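Local coordinates for protein manganese lipoxygenase (Gaeumannomyces graminis, PDB 5FX8) that uses a catalytic manganese ion to oxygenate linoleic and alpha-linolenic acids to 11S- and 13R-hydroperoxy fatty acids, the 11S product being converted to the 13R product, at residues G57-S62 with S309-V314; S418-D423 with G428-D433; I299-A304 with Q324-R329. All coordinates share one frame; numbering follows the deposited sequence.

Interaction 1 of 3, residues G57-S62 with S309-V314; sequences GARNAS and SDRHPV. With NAG (2-acetamido-2-deoxy-beta-D-glucopyranose), chain E.
Arg59 reaches from helix 56-69 across the loop 309-312, its chain stretched straight from CG to NE. CG stands anti to the backbone N (chi1 -180°), which sends the guanidinium off the helix over Ser309 and on toward His312. Ser309 lies against one flank of this rod: its CB is 3.4 Å from Arg59 NE, and its OG sits over one face of the guanidinium without bonding to it. At the far end Arg59 NH2 comes to 3.7 Å from His312 CA, approaching the imidazole obliquely. Arg311 runs across the same rod, bent at chi3, and lays NH2 3.7 Å from Arg59 CD. The two guanidinium planes are turned 67° apart, with Arg59 NH1 over a face of the Arg311 group and 3.8 Å from Arg311 NH1. The arginines gather round a shared carboxylate, since Asp53 OD2 forms salt bridges with both Arg59 NH1 and Arg311 NH2; Arg59 also pairs through NE with Glu435 and gives NH2 to Thr48 O. A water bridges the two segments, donating to Arg59 O at 2.9 Å and lying 2.8 Å from Ser309 OG. That same OG accepts from Arg311 N, so it is held from its own loop while the water links it to the helix. The next residue after Arg59, Asn60, carries the N-linked sugar, ND2 being bonded to NAG C1. The loop itself is built from standard elements: an ST turn at Ser309 inside a type I beta turn from Ser309 to His312, followed by His312 as N-cap of helix 313-321, its NE2 bonded to Asp433 OD2 and its ND1 taking Val314 N almost in the ring plane.

Interaction 2 of 3, residues S418-D423 with G428-D433; sequences STYGAD and GALLRD
Tyr420, the last residue of helix 396-420, lays its ring against helix 428-431 and reaches past it with its hydroxyl. Its CB meets Leu430 CD1 at 3.8 Å, and CG, set anti to the carbonyl carbon (chi1 -67°), comes closer to the same methyl, at 3.5 Å. CD1 passes beside Ala429 CB, which lies at the ring edge in plane, 3.9 Å away. Leu430 crosses the tyrosine at about a right angle, so that CD1 rests over one face in a CH-pi contact, 3.8 Å from the ring centroid and 24° off its normal; Thr419 CG2 lies over the opposite face, toward its rim. The arrangement is a reversal of the chain between consecutive helices, through a partly unmodelled linker in which Gly421 is the first residue to leave helical geometry. Further out, Tyr420 CE1 lies 3.9 Å from Ala429 O. At the tip, Tyr420 OH donates to Asp433 OD2 at 2.8 Å, meeting the carboxylate on its anti side, 22° out of plane. OD2 also bonds to His312 NE2, while OD1 caps Leu436 N at the start of helix 434-444, and bonds at both oxygens restrict the rotation of the carboxylate.

Interaction 3 of 3, residues I299-A304 with Q324-R329; sequences IVHEAA and QAYAIR
His301 and Tyr326 meet at a single polar point, ND1 to OH, 2.7 Å apart, and this is the tight part of the contact. The two backbones stand well apart, the nearest CA atoms being those of His301 and Ala325 at 9.8 Å, and the tyrosine spans the gap lengthwise. Its OH lies at the edge of the imidazole near the ring plane, and His301 ND1 is in turn near the plane of the phenol. Either group could be the donor. The rings themselves are oblique, with planes at 63°, and touch at their rims, Tyr326 CZ lying 3.6 Å from His301 ND1. The imidazole is turned toward the phenol by a CG anti to the backbone N (chi1 176°), and its other nitrogen, NE2, bonds to Asn319 OD1, so both ring nitrogens are tied and the rotation of the ring is set. On the other flank of the hydroxyl of Tyr326, Glu302 CG approaches OH to 3.5 Å, a plain van der Waals touch. The contact joins the long helix 268-305, which supplies the manganese ligands His290 and His294, to residues 324-329, which run into helix 328-336; Pro84 of strand 83-85 packs against both Glu302 and Tyr326. Away from the phenol the fit opens out. Glu302 OE2 and Arg329 NH2 stay 4.5 Å apart, opposite charges beyond salt-bridge range, so any attraction between them is probably modest. The guanidinium is instead held elsewhere: NE forms a salt bridge with Glu298, one turn earlier on helix 268-305, and NH1 bonds to the carbonyls of Thr76 and Thr81. Although loosely joined, this side is buried too, and the Arg329 side chain is about 6 Å from that of His294.

Interactions 1 and 2 touch directly: His312 NE2 lies 2.7 Å from Asp433 OD2, a probable hydrogen bond, and His312 CE1 packs 3.9 Å from Tyr420 OH. Their centres are about 17 Å apart, and together they tie helix 56-69, the 309-312 loop, the end of helix 396-420 and residues 428-433. Interaction 3 stands separate, its nearest atoms about 6 Å from interaction 1 and about 10 Å from interaction 2. Along the chain, interactions 1 and 3 alternate, since helices 268-305, 313-321 and 328-336 follow one another, whereas interaction 2 comes later. Interaction 3 lies near the metal site, the side chain of Arg329 being about 10 Å from the manganese ion.

Interaction 1 of 3, residues G57-S62 with S309-V314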
loop_
_atom_site.group_PDB
_atom_site.type_symbol
_atom_site.label_atom_id
_atom_site.label_comp_id
_atom_site.label_asym_id
_atom_site.label_seq_id
_atom_site.Cartn_x
_atom_site.Cartn_y
_atom_site.Cartn_z
ATOM N N GLY A 57 -38.270 6.776 13.377
ATOM C CA GLY A 57 -38.738 5.407 13.443
ATOM C C GLY A 57 -38.355 4.641 12.199
ATOM O O GLY A 57 -38.038 3.448 12.255
ATOM N N ALA A 58 -38.344 5.330 11.065
ATOM C CA ALA A 58 -37.882 4.721 9.833
ATOM C C ALA A 58 -36.382 4.515 9.863
ATOM O O ALA A 58 -35.884 3.497 9.367
ATOM C CB ALA A 58 -38.271 5.595 8.651
ATOM N N ARG A 59 -35.653 5.493 10.415
ATOM C CA ARG A 59 -34.209 5.377 10.595
ATOM C C ARG A 59 -33.878 4.151 11.429
ATOM O O ARG A 59 -33.044 3.314 11.058
ATOM C CB ARG A 59 -33.697 6.669 11.237
ATOM C CG ARG A 59 -32.220 6.775 11.510
ATOM C CD ARG A 59 -31.843 8.212 11.854
ATOM N NE ARG A 59 -30.427 8.398 12.133
ATOM C CZ ARG A 59 -29.759 9.500 11.860
ATOM N NH1 ARG A 59 -30.380 10.514 11.309
ATOM N NH2 ARG A 59 -28.481 9.588 12.132
ATOM N N ASN A 60 -34.587 3.997 12.528
ATOM C CA ASN A 60 -34.495 2.783 13.314
ATOM C C ASN A 60 -34.821 1.540 12.484
ATOM O O ASN A 60 -34.191 0.493 12.656
ATOM C CB ASN A 60 -35.418 2.917 14.511
ATOM C CG ASN A 60 -34.767 3.640 15.671
ATOM O OD1 ASN A 60 -33.594 4.016 15.615
ATOM N ND2 ASN A 60 -35.541 3.833 16.745
ATOM N N ALA A 61 -35.792 1.622 11.578
ATOM C CA ALA A 61 -36.141 0.417 10.829
ATOM C C ALA A 61 -35.015 0.009 9.893
ATOM O O ALA A 61 -34.725 -1.185 9.736
ATOM C CB ALA A 61 -37.437 0.611 10.050
ATOM N N SER A 62 -34.364 0.981 9.261
ATOM C CA SER A 62 -33.292 0.622 8.350
ATOM C C SER A 62 -32.139 0.002 9.107
ATOM O O SER A 62 -31.540 -0.972 8.643
ATOM C CB SER A 62 -32.838 1.834 7.569
ATOM O OG SER A 62 -33.937 2.375 6.892
ATOM N N SER A 309 -26.791 4.682 11.843
ATOM C CA SER A 309 -27.537 4.811 10.610
ATOM C C SER A 309 -26.581 5.078 9.465
ATOM O O SER A 309 -25.511 5.650 9.644
ATOM C CB SER A 309 -28.544 5.951 10.730
ATOM O OG SER A 309 -29.245 6.183 9.528
ATOM N N ASP A 310 -26.974 4.678 8.274
ATOM C CA ASP A 310 -26.203 5.109 7.136
ATOM C C ASP A 310 -26.148 6.638 7.024
ATOM O O ASP A 310 -25.193 7.170 6.450
ATOM C CB ASP A 310 -26.767 4.454 5.885
ATOM C CG ASP A 310 -26.426 2.960 5.785
ATOM O OD1 ASP A 310 -25.434 2.453 6.391
ATOM O OD2 ASP A 310 -27.157 2.279 5.046
ATOM N N ARG A 311 -27.114 7.363 7.589
ATOM C CA ARG A 311 -27.108 8.824 7.513
ATOM C C ARG A 311 -26.400 9.481 8.682
ATOM O O ARG A 311 -26.327 10.700 8.729
ATOM C CB ARG A 311 -28.535 9.367 7.399
ATOM C CG ARG A 311 -29.275 8.812 6.206
ATOM C CD ARG A 311 -30.644 9.443 6.006
ATOM N NE ARG A 311 -31.688 8.995 6.934
ATOM C CZ ARG A 311 -32.299 9.784 7.812
ATOM N NH1 ARG A 311 -31.969 11.065 7.906
ATOM N NH2 ARG A 311 -33.239 9.296 8.602
ATOM N N HIS A 312 -25.863 8.715 9.590
ATOM C CA HIS A 312 -25.072 9.248 10.687
ATOM C C HIS A 312 -23.725 9.770 10.190
ATOM O O HIS A 312 -23.027 9.069 9.455
ATOM C CB HIS A 312 -24.856 8.169 11.702
ATOM C CG HIS A 312 -24.450 8.678 13.035
ATOM N ND1 HIS A 312 -23.283 9.362 13.242
ATOM C CD2 HIS A 312 -25.056 8.597 14.234
ATOM C CE1 HIS A 312 -23.181 9.679 14.514
ATOM N NE2 HIS A 312 -24.247 9.228 15.137
ATOM N N PRO A 313 -23.318 10.981 10.581
ATOM C CA PRO A 313 -22.047 11.545 10.062
ATOM C C PRO A 313 -20.803 10.728 10.388
ATOM O O PRO A 313 -19.833 10.705 9.608
ATOM C CB PRO A 313 -22.009 12.932 10.721
ATOM C CG PRO A 313 -23.438 13.240 10.976
ATOM C CD PRO A 313 -24.085 11.968 11.354
ATOM N N VAL A 314 -20.804 10.060 11.528
ATOM C CA VAL A 314 -19.666 9.227 11.882
ATOM C C VAL A 314 -19.621 7.977 11.004
ATOM O O VAL A 314 -18.541 7.513 10.624
ATOM C CB VAL A 314 -19.708 8.882 13.377
ATOM C CG1 VAL A 314 -18.611 7.957 13.703
ATOM C CG2 VAL A 314 -19.553 10.119 14.180
HETATM C C1 NAG E . -35.186 4.453 17.991
HETATM C C2 NAG E . -36.433 4.884 18.775
HETATM C C3 NAG E . -36.048 5.386 20.169
HETATM C C4 NAG E . -35.159 4.378 20.878
HETATM C C5 NAG E . -33.972 4.055 19.989
HETATM C C6 NAG E . -33.052 3.023 20.572
HETATM C C7 NAG E . -38.372 5.772 17.539
HETATM C C8 NAG E . -38.956 6.988 16.871
HETATM N N2 NAG E . -37.153 5.925 18.062
HETATM O O3 NAG E . -37.216 5.683 20.931
HETATM O O4 NAG E . -34.669 4.914 22.099
HETATM O O5 NAG E . -34.445 3.530 18.748
HETATM O O6 NAG E . -33.750 1.803 20.748
HETATM O O7 NAG E . -38.972 4.713 17.598
HETATM O O HOH W 1 -31.277 4.404 8.998
#

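Interaction 2 of 3, residues S418-D423 with G428-D433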
loop_
_atom_site.group_PDB
_atom_site.type_symbol
_atom_site.label_atom_id
_atom_site.label_comp_id
_atom_site.label_asym_id
_atom_site.label_seq_id
_atom_site.Cartn_x
_atom_site.Cartn_y
_atom_site.Cartn_z
ATOM N N SER A 418 -18.312 19.994 15.180
ATOM C CA SER A 418 -19.296 20.405 14.186
ATOM C C SER A 418 -20.556 19.543 14.250
ATOM O O SER A 418 -21.671 20.038 14.048
ATOM C CB SER A 418 -18.666 20.363 12.797
ATOM O OG SER A 418 -19.651 20.300 11.769
ATOM N N THR A 419 -20.407 18.258 14.537
ATOM C CA THR A 419 -21.567 17.375 14.551
ATOM C C THR A 419 -22.418 17.550 15.798
ATOM O O THR A 419 -23.643 17.471 15.730
ATOM C CB THR A 419 -21.082 15.937 14.433
ATOM O OG1 THR A 419 -20.435 15.798 13.184
ATOM C CG2 THR A 419 -22.210 14.952 14.556
ATOM N N TYR A 420 -21.785 17.759 16.940
ATOM C CA TYR A 420 -22.462 17.782 18.219
ATOM C C TYR A 420 -22.597 19.170 18.821
ATOM O O TYR A 420 -23.301 19.323 19.819
ATOM C CB TYR A 420 -21.726 16.878 19.200
ATOM C CG TYR A 420 -21.801 15.438 18.822
ATOM C CD1 TYR A 420 -22.894 14.687 19.174
ATOM C CD2 TYR A 420 -20.773 14.823 18.114
ATOM C CE1 TYR A 420 -22.977 13.375 18.843
ATOM C CE2 TYR A 420 -20.845 13.508 17.767
ATOM C CZ TYR A 420 -21.957 12.785 18.139
ATOM O OH TYR A 420 -22.084 11.469 17.819
ATOM N N GLY A 421 -21.888 20.154 18.283
ATOM C CA GLY A 421 -22.091 21.558 18.558
ATOM C C GLY A 421 -21.800 22.100 19.934
ATOM O O GLY A 421 -22.711 22.653 20.555
ATOM N N ALA A 422 -20.567 21.993 20.428
ATOM C CA ALA A 422 -20.232 22.707 21.668
ATOM C C ALA A 422 -18.727 22.755 21.878
ATOM O O ALA A 422 -17.976 22.998 20.931
ATOM C CB ALA A 422 -20.909 22.090 22.901
ATOM N N ASP A 423 -18.271 22.521 23.104
ATOM C CA ASP A 423 -16.878 22.763 23.473
ATOM C C ASP A 423 -16.365 21.623 24.339
ATOM O O ASP A 423 -16.700 21.546 25.524
ATOM C CB ASP A 423 -16.741 24.093 24.211
ATOM C CG ASP A 423 -17.618 24.162 25.456
ATOM O OD1 ASP A 423 -17.448 23.330 26.372
ATOM O OD2 ASP A 423 -18.491 25.053 25.515
ATOM N N GLY A 428 -24.004 16.503 26.402
ATOM C CA GLY A 428 -25.278 15.818 26.375
ATOM C C GLY A 428 -25.665 15.314 24.998
ATOM O O GLY A 428 -26.207 14.212 24.868
ATOM N N ALA A 429 -25.398 16.099 23.953
ATOM C CA ALA A 429 -25.677 15.612 22.605
ATOM C C ALA A 429 -25.020 14.250 22.330
ATOM O O ALA A 429 -25.615 13.405 21.657
ATOM C CB ALA A 429 -25.248 16.642 21.562
ATOM N N LEU A 430 -23.798 14.010 22.827
ATOM C CA LEU A 430 -23.196 12.691 22.636
ATOM C C LEU A 430 -23.906 11.638 23.455
ATOM O O LEU A 430 -24.038 10.496 23.024
ATOM C CB LEU A 430 -21.719 12.676 23.020
ATOM C CG LEU A 430 -20.686 13.115 22.004
ATOM C CD1 LEU A 430 -20.574 14.642 22.032
ATOM C CD2 LEU A 430 -19.374 12.474 22.348
ATOM N N LEU A 431 -24.327 11.987 24.657
ATOM C CA LEU A 431 -24.911 10.966 25.508
ATOM C C LEU A 431 -26.261 10.529 24.989
ATOM O O LEU A 431 -26.622 9.360 25.138
ATOM C CB LEU A 431 -25.019 11.467 26.941
ATOM C CG LEU A 431 -23.710 11.355 27.709
ATOM C CD1 LEU A 431 -23.472 12.588 28.571
ATOM C CD2 LEU A 431 -23.693 10.066 28.516
ATOM N N ARG A 432 -26.988 11.439 24.353
ATOM C CA ARG A 432 -28.321 11.194 23.839
ATOM C C ARG A 432 -28.342 10.740 22.385
ATOM O O ARG A 432 -29.430 10.641 21.806
ATOM C CB ARG A 432 -29.167 12.449 23.982
ATOM C CG ARG A 432 -29.355 12.866 25.383
ATOM C CD ARG A 432 -30.222 14.081 25.488
ATOM N NE ARG A 432 -29.594 14.956 26.444
ATOM C CZ ARG A 432 -29.037 16.094 26.095
ATOM N NH1 ARG A 432 -29.118 16.469 24.829
ATOM N NH2 ARG A 432 -28.442 16.859 26.994
ATOM N N ASP A 433 -27.180 10.510 21.779
ATOM C CA ASP A 433 -27.028 9.862 20.468
ATOM C C ASP A 433 -27.051 8.354 20.710
ATOM O O ASP A 433 -26.021 7.722 20.922
ATOM C CB ASP A 433 -25.730 10.319 19.796
ATOM C CG ASP A 433 -25.496 9.705 18.423
ATOM O OD1 ASP A 433 -26.146 8.720 18.083
ATOM O OD2 ASP A 433 -24.626 10.195 17.677
#

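Interaction 3 of 3, residues I299-A304 with Q324-R329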
loop_
_atom_site.group_PDB
_atom_site.type_symbol
_atom_site.label_atom_id
_atom_site.label_comp_id
_atom_site.label_asym_id
_atom_site.label_seq_id
_atom_site.Cartn_x
_atom_site.Cartn_y
_atom_site.Cartn_z
ATOM N N ILE A 299 -13.316 -4.810 12.510
ATOM C CA ILE A 299 -14.294 -5.184 13.525
ATOM C C ILE A 299 -14.948 -3.947 14.115
ATOM O O ILE A 299 -16.147 -3.955 14.408
ATOM C CB ILE A 299 -13.666 -6.107 14.599
ATOM C CG1 ILE A 299 -14.730 -6.781 15.456
ATOM C CG2 ILE A 299 -12.713 -5.394 15.529
ATOM C CD1 ILE A 299 -15.808 -7.414 14.697
ATOM N N VAL A 300 -14.194 -2.853 14.258
ATOM C CA VAL A 300 -14.787 -1.598 14.741
ATOM C C VAL A 300 -15.791 -1.059 13.736
ATOM O O VAL A 300 -16.869 -0.585 14.099
ATOM C CB VAL A 300 -13.688 -0.557 15.046
ATOM C CG1 VAL A 300 -14.320 0.818 15.369
ATOM C CG2 VAL A 300 -12.799 -1.048 16.170
ATOM N N HIS A 301 -15.454 -1.121 12.463
ATOM C CA HIS A 301 -16.407 -0.720 11.456
ATOM C C HIS A 301 -17.596 -1.676 11.373
ATOM O O HIS A 301 -18.688 -1.241 11.029
ATOM C CB HIS A 301 -15.700 -0.603 10.120
ATOM C CG HIS A 301 -16.608 -0.289 8.984
ATOM N ND1 HIS A 301 -17.371 -1.247 8.353
ATOM C CD2 HIS A 301 -16.869 0.872 8.352
ATOM C CE1 HIS A 301 -18.065 -0.690 7.381
ATOM N NE2 HIS A 301 -17.787 0.599 7.368
ATOM N N GLU A 302 -17.429 -2.964 11.656
ATOM C CA GLU A 302 -18.572 -3.873 11.631
ATOM C C GLU A 302 -19.573 -3.493 12.701
ATOM O O GLU A 302 -20.792 -3.398 12.457
ATOM C CB GLU A 302 -18.118 -5.317 11.863
ATOM C CG GLU A 302 -17.441 -5.935 10.710
ATOM C CD GLU A 302 -16.872 -7.295 10.997
ATOM O OE1 GLU A 302 -17.604 -8.241 11.355
ATOM O OE2 GLU A 302 -15.661 -7.423 10.841
ATOM N N ALA A 303 -19.063 -3.315 13.917
ATOM C CA ALA A 303 -19.920 -2.938 15.015
ATOM C C ALA A 303 -20.632 -1.622 14.705
ATOM O O ALA A 303 -21.838 -1.497 14.952
ATOM C CB ALA A 303 -19.085 -2.889 16.293
ATOM N N ALA A 304 -19.927 -0.660 14.083
ATOM C CA ALA A 304 -20.575 0.599 13.717
ATOM C C ALA A 304 -21.655 0.395 12.662
ATOM O O ALA A 304 -22.748 0.955 12.774
ATOM C CB ALA A 304 -19.553 1.626 13.229
ATOM N N GLN A 324 -12.631 -0.012 0.584
ATOM C CA GLN A 324 -12.126 -1.274 0.066
ATOM C C GLN A 324 -11.618 -2.223 1.136
ATOM O O GLN A 324 -11.008 -3.228 0.791
ATOM C CB GLN A 324 -11.022 -1.048 -0.969
ATOM C CG GLN A 324 -11.479 -0.342 -2.199
ATOM C CD GLN A 324 -10.444 -0.372 -3.288
ATOM O OE1 GLN A 324 -9.573 -1.213 -3.288
ATOM N NE2 GLN A 324 -10.540 0.542 -4.224
ATOM N N ALA A 325 -11.831 -1.949 2.425
ATOM C CA ALA A 325 -11.085 -2.699 3.436
ATOM C C ALA A 325 -11.467 -4.167 3.446
ATOM O O ALA A 325 -10.647 -5.008 3.795
ATOM C CB ALA A 325 -11.277 -2.116 4.833
ATOM N N TYR A 326 -12.689 -4.493 3.060
ATOM C CA TYR A 326 -13.172 -5.854 3.180
ATOM C C TYR A 326 -12.677 -6.761 2.074
ATOM O O TYR A 326 -13.063 -7.934 2.021
ATOM C CB TYR A 326 -14.676 -5.845 3.227
ATOM C CG TYR A 326 -15.182 -5.288 4.512
ATOM C CD1 TYR A 326 -14.888 -5.913 5.702
ATOM C CD2 TYR A 326 -15.962 -4.157 4.537
ATOM C CE1 TYR A 326 -15.360 -5.442 6.864
ATOM C CE2 TYR A 326 -16.432 -3.667 5.700
ATOM C CZ TYR A 326 -16.129 -4.319 6.869
ATOM O OH TYR A 326 -16.605 -3.867 8.062
ATOM N N ALA A 327 -11.834 -6.236 1.204
ATOM C CA ALA A 327 -11.177 -7.024 0.196
ATOM C C ALA A 327 -9.927 -7.721 0.705
ATOM O O ALA A 327 -9.568 -8.762 0.165
ATOM C CB ALA A 327 -10.828 -6.138 -0.995
ATOM N N ILE A 328 -9.285 -7.217 1.756
ATOM C CA ILE A 328 -7.932 -7.672 2.063
ATOM C C ILE A 328 -7.935 -9.117 2.557
ATOM O O ILE A 328 -7.065 -9.904 2.176
ATOM C CB ILE A 328 -7.240 -6.721 3.060
ATOM C CG1 ILE A 328 -7.232 -5.291 2.520
ATOM C CG2 ILE A 328 -5.798 -7.140 3.296
ATOM C CD1 ILE A 328 -6.582 -5.137 1.195
ATOM N N ARG A 329 -8.893 -9.502 3.394
ATOM C CA ARG A 329 -8.924 -10.899 3.824
ATOM C C ARG A 329 -9.272 -11.868 2.684
ATOM O O ARG A 329 -8.555 -12.869 2.511
ATOM C CB ARG A 329 -9.843 -11.043 5.039
ATOM C CG ARG A 329 -9.266 -10.375 6.270
ATOM C CD ARG A 329 -9.757 -10.987 7.580
ATOM N NE ARG A 329 -10.508 -10.044 8.417
ATOM C CZ ARG A 329 -11.022 -10.328 9.605
ATOM N NH1 ARG A 329 -10.873 -11.525 10.127
ATOM N NH2 ARG A 329 -11.682 -9.410 10.268
#